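Local coordinates for hypothetical protein (Parabacteroides merdae, PDB 4OO3) that is a putative oxidoreductase of unknown substrate that probably binds a nicotinamide dinucleotide through its N-terminal Rossmann-fold domain, at residues V49-H52 with L53-Q57; G99-T102 with E103-K107. All coordinates share one frame; numbering follows the deposited sequence.

Interaction 1: residues V49-H52 with L53-Q57; sequences VDEH and LKRIQ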
ATOM      1  N   VAL A  49      15.808  -3.793  14.482  1.00 34.62           N
ATOM      2  CA  VAL A  49      15.063  -3.841  15.758  1.00 33.31           C
ATOM      3  C   VAL A  49      15.360  -2.644  16.675  1.00 33.85           C
ATOM      4  O   VAL A  49      14.457  -2.142  17.332  1.00 33.30           O
ATOM      5  CB  VAL A  49      15.289  -5.165  16.537  1.00 32.11           C
ATOM      6  CG1 VAL A  49      16.725  -5.282  17.043  1.00 32.85           C
ATOM      7  CG2 VAL A  49      14.306  -5.282  17.700  1.00 31.30           C
ATOM      8  N   ASP A  50      16.615  -2.195  16.717  1.00 34.94           N
ATOM      9  CA  ASP A  50      16.990  -1.023  17.518  1.00 37.03           C
ATOM     10  C   ASP A  50      16.218   0.206  17.068  1.00 37.27           C
ATOM     11  O   ASP A  50      15.747   0.991  17.891  1.00 38.37           O
ATOM     12  CB  ASP A  50      18.493  -0.727  17.419  1.00 39.10           C
ATOM     13  CG  ASP A  50      19.361  -1.818  18.034  1.00 40.68           C
ATOM     14  OD1 ASP A  50      18.840  -2.665  18.791  1.00 40.65           O
ATOM     15  OD2 ASP A  50      20.581  -1.820  17.756  1.00 43.39           O
ATOM     16  N   GLU A  51      16.100   0.378  15.755  1.00 37.63           N
ATOM     17  CA  GLU A  51      15.337   1.493  15.208  1.00 37.67           C
ATOM     18  C   GLU A  51      13.854   1.369  15.525  1.00 37.05           C
ATOM     19  O   GLU A  51      13.192   2.367  15.799  1.00 39.60           O
ATOM     20  CB  GLU A  51      15.533   1.596  13.699  1.00 38.21           C
ATOM     21  CG  GLU A  51      16.930   2.020  13.307  1.00 41.17           C
ATOM     22  CD  GLU A  51      17.269   3.392  13.834  1.00 44.21           C
ATOM     23  OE1 GLU A  51      16.646   4.362  13.369  1.00 50.50           O
ATOM     24  OE2 GLU A  51      18.150   3.496  14.712  1.00 48.07           O
ATOM     25  N   HIS A  52      13.331   0.148  15.492  1.00 34.24           N
ATOM     26  CA  HIS A  52      11.938  -0.065  15.842  1.00 32.52           C
ATOM     27  C   HIS A  52      11.688   0.321  17.295  1.00 34.27           C
ATOM     28  O   HIS A  52      10.718   1.020  17.596  1.00 36.25           O
ATOM     29  CB  HIS A  52      11.513  -1.514  15.616  1.00 32.00           C
ATOM     30  CG  HIS A  52      10.180  -1.832  16.205  1.00 30.79           C
ATOM     31  ND1 HIS A  52       8.998  -1.507  15.580  1.00 29.92           N
ATOM     32  CD2 HIS A  52       9.840  -2.397  17.386  1.00 32.10           C
ATOM     33  CE1 HIS A  52       7.985  -1.872  16.344  1.00 31.25           C
ATOM     34  NE2 HIS A  52       8.469  -2.419  17.444  1.00 32.01           N
ATOM     35  N   LEU A  53      12.561  -0.137  18.191  1.00 34.49           N
ATOM     36  CA  LEU A  53      12.409   0.141  19.617  1.00 35.58           C
ATOM     37  C   LEU A  53      12.496   1.633  19.931  1.00 34.47           C
ATOM     38  O   LEU A  53      11.760   2.120  20.788  1.00 32.82           O
ATOM     39  CB  LEU A  53      13.441  -0.642  20.442  1.00 37.10           C
ATOM     40  CG  LEU A  53      13.292  -2.170  20.419  1.00 36.91           C
ATOM     41  CD1 LEU A  53      14.367  -2.815  21.278  1.00 38.29           C
ATOM     42  CD2 LEU A  53      11.906  -2.605  20.871  1.00 36.24           C
ATOM     43  N   LYS A  54      13.385   2.351  19.241  1.00 37.37           N
ATOM     44  CA  LYS A  54      13.454   3.827  19.346  1.00 39.12           C
ATOM     45  C   LYS A  54      12.126   4.502  19.030  1.00 35.87           C
ATOM     46  O   LYS A  54      11.709   5.417  19.732  1.00 37.56           O
ATOM     47  CB  LYS A  54      14.501   4.405  18.397  1.00 43.79           C
ATOM     48  CG  LYS A  54      15.933   4.338  18.894  1.00 51.45           C
ATOM     49  CD  LYS A  54      16.755   5.456  18.265  1.00 59.14           C
ATOM     50  CE  LYS A  54      18.247   5.179  18.325  1.00 65.64           C
ATOM     51  NZ  LYS A  54      18.664   4.222  17.264  1.00 67.85           N
ATOM     52  N   ARG A  55      11.473   4.057  17.962  1.00 33.05           N
ATOM     53  CA  ARG A  55      10.209   4.645  17.539  1.00 32.40           C
ATOM     54  C   ARG A  55       9.138   4.459  18.594  1.00 32.47           C
ATOM     55  O   ARG A  55       8.407   5.394  18.912  1.00 33.33           O
ATOM     56  CB  ARG A  55       9.742   4.033  16.225  1.00 33.41           C
ATOM     57  CG  ARG A  55      10.607   4.417  15.040  1.00 34.03           C
ATOM     58  CD  ARG A  55      10.333   3.536  13.841  1.00 33.75           C
ATOM     59  NE  ARG A  55      11.366   3.739  12.830  1.00 33.87           N
ATOM     60  CZ  ARG A  55      12.025   2.778  12.186  1.00 34.24           C
ATOM     61  NH1 ARG A  55      11.759   1.486  12.380  1.00 33.97           N
ATOM     62  NH2 ARG A  55      12.956   3.123  11.306  1.00 35.50           N
ATOM     63  N   ILE A  56       9.056   3.250  19.145  1.00 32.72           N
ATOM     64  CA  ILE A  56       8.089   2.961  20.209  1.00 32.85           C
ATOM     65  C   ILE A  56       8.318   3.842  21.433  1.00 34.17           C
ATOM     66  O   ILE A  56       7.366   4.352  22.022  1.00 34.35           O
ATOM     67  CB  ILE A  56       8.155   1.499  20.691  1.00 31.18           C
ATOM     68  CG1 ILE A  56       7.901   0.517  19.540  1.00 30.33           C
ATOM     69  CG2 ILE A  56       7.148   1.280  21.818  1.00 31.51           C
ATOM     70  CD1 ILE A  56       6.561   0.669  18.845  1.00 30.45           C
ATOM     71  N   GLN A  57       9.578   3.997  21.828  1.00 34.72           N
ATOM     72  CA  GLN A  57       9.897   4.768  23.015  1.00 37.66           C
ATOM     73  C   GLN A  57       9.639   6.260  22.782  1.00 37.58           C
ATOM     74  O   GLN A  57       9.288   6.978  23.722  1.00 38.95           O
ATOM     75  CB  GLN A  57      11.342   4.517  23.458  1.00 39.98           C
ATOM     76  CG  GLN A  57      11.702   5.127  24.809  1.00 45.72           C
ATOM     77  CD  GLN A  57      10.904   4.544  25.971  1.00 47.38           C
ATOM     78  OE1 GLN A  57      10.246   3.509  25.837  1.00 47.20           O
ATOM     79  NE2 GLN A  57      10.968   5.206  27.119  1.00 47.94           N
TER
HETATM   80  O   HOH W   1       9.321   0.076  13.356  1.00 29.48           O
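H52 and I56 meet one turn apart along a helix, the isoleucine's CG1 branch sitting over a face of the imidazole. CG1 of I56 lies 4.1 Å from the centroid of the H52 ring, 29° off its normal, a CH-pi contact, and CD1 continues toward CE1 of the ring. With its CG anti to the backbone N (chi1 169°), H52 carries its ring out beside its carbonyl carbon, where the I56 branch crosses it. A water in the plane of the ring, at its edge, is 2.7 Å from H52 ND1 and accepts a bond from R55 NH1, bridging the two side chains. The R55 chain runs extended from CG to NE along the preceding turn, with one face of its guanidinium over the carbonyl O of E51, while NH2 approaches E51 CB at 3.8 Å. E51 is folded back at chi2 and turns its carboxylate to K54: NZ of K54 reaches OE2 of E51 at 2.7 Å on the syn side, 31° out of the carboxylate plane, a salt bridge. On the inward side, V49 CG2 rests 4.3 Å from L53 CG. H52 and L53 also touch E71 of strand 70-75, and V49 packs on strand 38-43. With D50, E51 and K54 outward and V49, L53 and I56 toward the sheet, this is an amphipathic helix, the crossover of a beta-alpha-beta unit in the Rossmann fold.

Interaction 2: residues G99-T102 with E103-K107; sequences GKKT and EYIKK
A local contact between successive turns, K100 and K101 against Y104 and I105, builds the first part of helix 98-110, which follows strand 91-94 of the parallel sheet. The aliphatic part of K100 lies across the tyrosine: its CB stands over a face of the Y104 ring, 4.0 Å from the centroid and 26° off the normal, in a CH-pi contact. Farther out, K100 CD passes Y104 OH at 3.3 Å. The carbonyl O of K100 lies over a face of the ring too, 3.4 Å above its plane and offset toward the rim, and accepts the nearly straight bond from Y104 N (175° at the hydrogen). The phenol oxygen is held beyond the helix by hydrogen bonds with Y79 OH and D18 OD2, which fix the outer end of the ring. Helix 98-110 is the crossover between strands 91-94 and 114-117, a beta-alpha-beta unit of the Rossmann fold, and its sheet-facing side carries K101 and I105. These two run side by side, K101 CG against I105 CD1 at 3.7 Å; the lysine's CG is anti to its own N (chi1 -180°), and bends at chi3 and chi4 lead NZ to hydrogen bonds with Q94 OE1 and S117 OG. Its buried ammonium thus links the ends of both flanking strands, while I105 rests on V115 and S117. Near the start of the helix a water donates to G99 O at 2.9 Å and accepts from E103 N at 2.8 Å, joining these backbone groups across the turn.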
ATOM      1  N   GLY A  99      11.443 -10.499   1.732  1.00 36.16           N
ATOM      2  CA  GLY A  99      11.907 -11.804   1.258  1.00 37.35           C
ATOM      3  C   GLY A  99      11.584 -12.901   2.257  1.00 36.90           C
ATOM      4  O   GLY A  99      11.157 -13.988   1.881  1.00 37.05           O
ATOM      5  N   LYS A 100      11.781 -12.585   3.535  1.00 36.34           N
ATOM      6  CA  LYS A 100      11.445 -13.470   4.647  1.00 38.39           C
ATOM      7  C   LYS A 100       9.945 -13.510   5.017  1.00 35.34           C
ATOM      8  O   LYS A 100       9.499 -14.429   5.692  1.00 36.26           O
ATOM      9  CB  LYS A 100      12.221 -13.018   5.887  1.00 42.15           C
ATOM     10  CG  LYS A 100      13.733 -13.149   5.802  1.00 44.91           C
ATOM     11  CD  LYS A 100      14.404 -12.287   6.866  1.00 49.41           C
ATOM     12  CE  LYS A 100      15.485 -13.028   7.631  1.00 55.82           C
ATOM     13  NZ  LYS A 100      16.758 -13.085   6.867  1.00 59.20           N
ATOM     14  N   LYS A 101       9.178 -12.519   4.577  1.00 34.03           N
ATOM     15  CA  LYS A 101       7.848 -12.263   5.131  1.00 32.71           C
ATOM     16  C   LYS A 101       6.863 -13.418   4.997  1.00 32.56           C
ATOM     17  O   LYS A 101       6.179 -13.761   5.956  1.00 31.26           O
ATOM     18  CB  LYS A 101       7.242 -11.028   4.472  1.00 32.13           C
ATOM     19  CG  LYS A 101       5.856 -10.659   4.975  1.00 34.21           C
ATOM     20  CD  LYS A 101       5.221  -9.583   4.102  1.00 34.54           C
ATOM     21  CE  LYS A 101       5.858  -8.221   4.295  1.00 34.40           C
ATOM     22  NZ  LYS A 101       5.481  -7.610   5.597  1.00 39.66           N
ATOM     23  N   THR A 102       6.762 -13.992   3.804  1.00 30.59           N
ATOM     24  CA  THR A 102       5.695 -14.947   3.526  1.00 30.81           C
ATOM     25  C   THR A 102       5.861 -16.220   4.370  1.00 32.77           C
ATOM     26  O   THR A 102       4.883 -16.748   4.916  1.00 31.57           O
ATOM     27  CB  THR A 102       5.600 -15.274   2.016  1.00 31.13           C
ATOM     28  OG1 THR A 102       5.836 -14.085   1.245  1.00 30.19           O
ATOM     29  CG2 THR A 102       4.222 -15.821   1.675  1.00 31.25           C
ATOM     30  N   GLU A 103       7.100 -16.687   4.506  1.00 35.56           N
ATOM     31  CA  GLU A 103       7.391 -17.842   5.366  1.00 38.00           C
ATOM     32  C   GLU A 103       7.036 -17.535   6.825  1.00 34.36           C
ATOM     33  O   GLU A 103       6.378 -18.339   7.477  1.00 37.62           O
ATOM     34  CB  GLU A 103       8.858 -18.265   5.231  1.00 41.89           C
ATOM     35  CG  GLU A 103       9.228 -19.559   5.947  1.00 48.94           C
ATOM     36  CD  GLU A 103       8.376 -20.758   5.537  1.00 53.35           C
ATOM     37  OE1 GLU A 103       8.028 -20.887   4.339  1.00 55.00           O
ATOM     38  OE2 GLU A 103       8.063 -21.581   6.424  1.00 48.82           O
ATOM     39  N   TYR A 104       7.450 -16.372   7.322  1.00 31.07           N
ATOM     40  CA  TYR A 104       7.042 -15.915   8.648  1.00 29.97           C
ATOM     41  C   TYR A 104       5.530 -15.995   8.812  1.00 29.50           C
ATOM     42  O   TYR A 104       5.025 -16.505   9.808  1.00 29.05           O
ATOM     43  CB  TYR A 104       7.414 -14.445   8.873  1.00 32.03           C
ATOM     44  CG  TYR A 104       8.874 -14.093   9.059  1.00 31.03           C
ATOM     45  CD1 TYR A 104       9.844 -15.057   9.339  1.00 31.12           C
ATOM     46  CD2 TYR A 104       9.270 -12.760   9.004  1.00 30.88           C
ATOM     47  CE1 TYR A 104      11.168 -14.691   9.534  1.00 31.41           C
ATOM     48  CE2 TYR A 104      10.584 -12.391   9.191  1.00 30.93           C
ATOM     49  CZ  TYR A 104      11.527 -13.357   9.457  1.00 32.27           C
ATOM     50  OH  TYR A 104      12.830 -12.960   9.640  1.00 35.33           O
ATOM     51  N   ILE A 105       4.811 -15.449   7.837  1.00 29.35           N
ATOM     52  CA  ILE A 105       3.353 -15.415   7.885  1.00 29.47           C
ATOM     53  C   ILE A 105       2.760 -16.815   7.977  1.00 29.63           C
ATOM     54  O   ILE A 105       1.872 -17.057   8.786  1.00 31.17           O
ATOM     55  CB  ILE A 105       2.759 -14.647   6.679  1.00 28.73           C
ATOM     56  CG1 ILE A 105       3.030 -13.142   6.836  1.00 29.32           C
ATOM     57  CG2 ILE A 105       1.258 -14.891   6.560  1.00 28.47           C
ATOM     58  CD1 ILE A 105       2.633 -12.289   5.645  1.00 30.44           C
ATOM     59  N   LYS A 106       3.242 -17.734   7.151  1.00 31.46           N
ATOM     60  CA  LYS A 106       2.716 -19.097   7.157  1.00 34.07           C
ATOM     61  C   LYS A 106       2.857 -19.768   8.536  1.00 32.37           C
ATOM     62  O   LYS A 106       1.893 -20.316   9.074  1.00 32.35           O
ATOM     63  CB  LYS A 106       3.406 -19.952   6.085  1.00 39.05           C
ATOM     64  CG  LYS A 106       2.633 -21.216   5.751  1.00 42.92           C
ATOM     65  CD  LYS A 106       3.534 -22.323   5.243  1.00 53.27           C
ATOM     66  CE  LYS A 106       4.307 -22.988   6.371  1.00 60.08           C
ATOM     67  NZ  LYS A 106       4.723 -24.369   5.992  1.00 60.83           N
ATOM     68  N   LYS A 107       4.054 -19.706   9.109  1.00 31.99           N
ATOM     69  CA  LYS A 107       4.329 -20.386  10.377  1.00 32.79           C
ATOM     70  C   LYS A 107       3.546 -19.781  11.527  1.00 32.44           C
ATOM     71  O   LYS A 107       3.166 -20.482  12.468  1.00 32.14           O
ATOM     72  CB  LYS A 107       5.817 -20.357  10.701  1.00 33.11           C
ATOM     73  CG  LYS A 107       6.673 -21.009   9.630  1.00 34.60           C
ATOM     74  CD  LYS A 107       7.966 -21.547  10.203  1.00 35.83           C
ATOM     75  CE  LYS A 107       7.722 -22.868  10.911  1.00 37.09           C
ATOM     76  NZ  LYS A 107       8.946 -23.332  11.603  1.00 40.06           N
TER
HETATM   77  O   HOH W   2       9.080 -15.815   2.735  1.00 35.24           O

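Interaction 1 (49-57) precedes interaction 2 (99-107) along the chain, and both lie on helices that pack against the parallel six-stranded sheet with its strand order 3-2-1-4-5-6. Helix 47-61 joins strands 38-43 and 70-75 in one half of that sheet; helix 98-110 joins 91-94 and 114-117 in the other. The two contacts have centres 22 Å apart, their nearest atoms are about 11 Å from each other, and they do not touch. Each helix packs on its own pair of strands, and the two crossovers together help to frame the Rossmann domain, which by its family probably holds a dinucleotide cofactor.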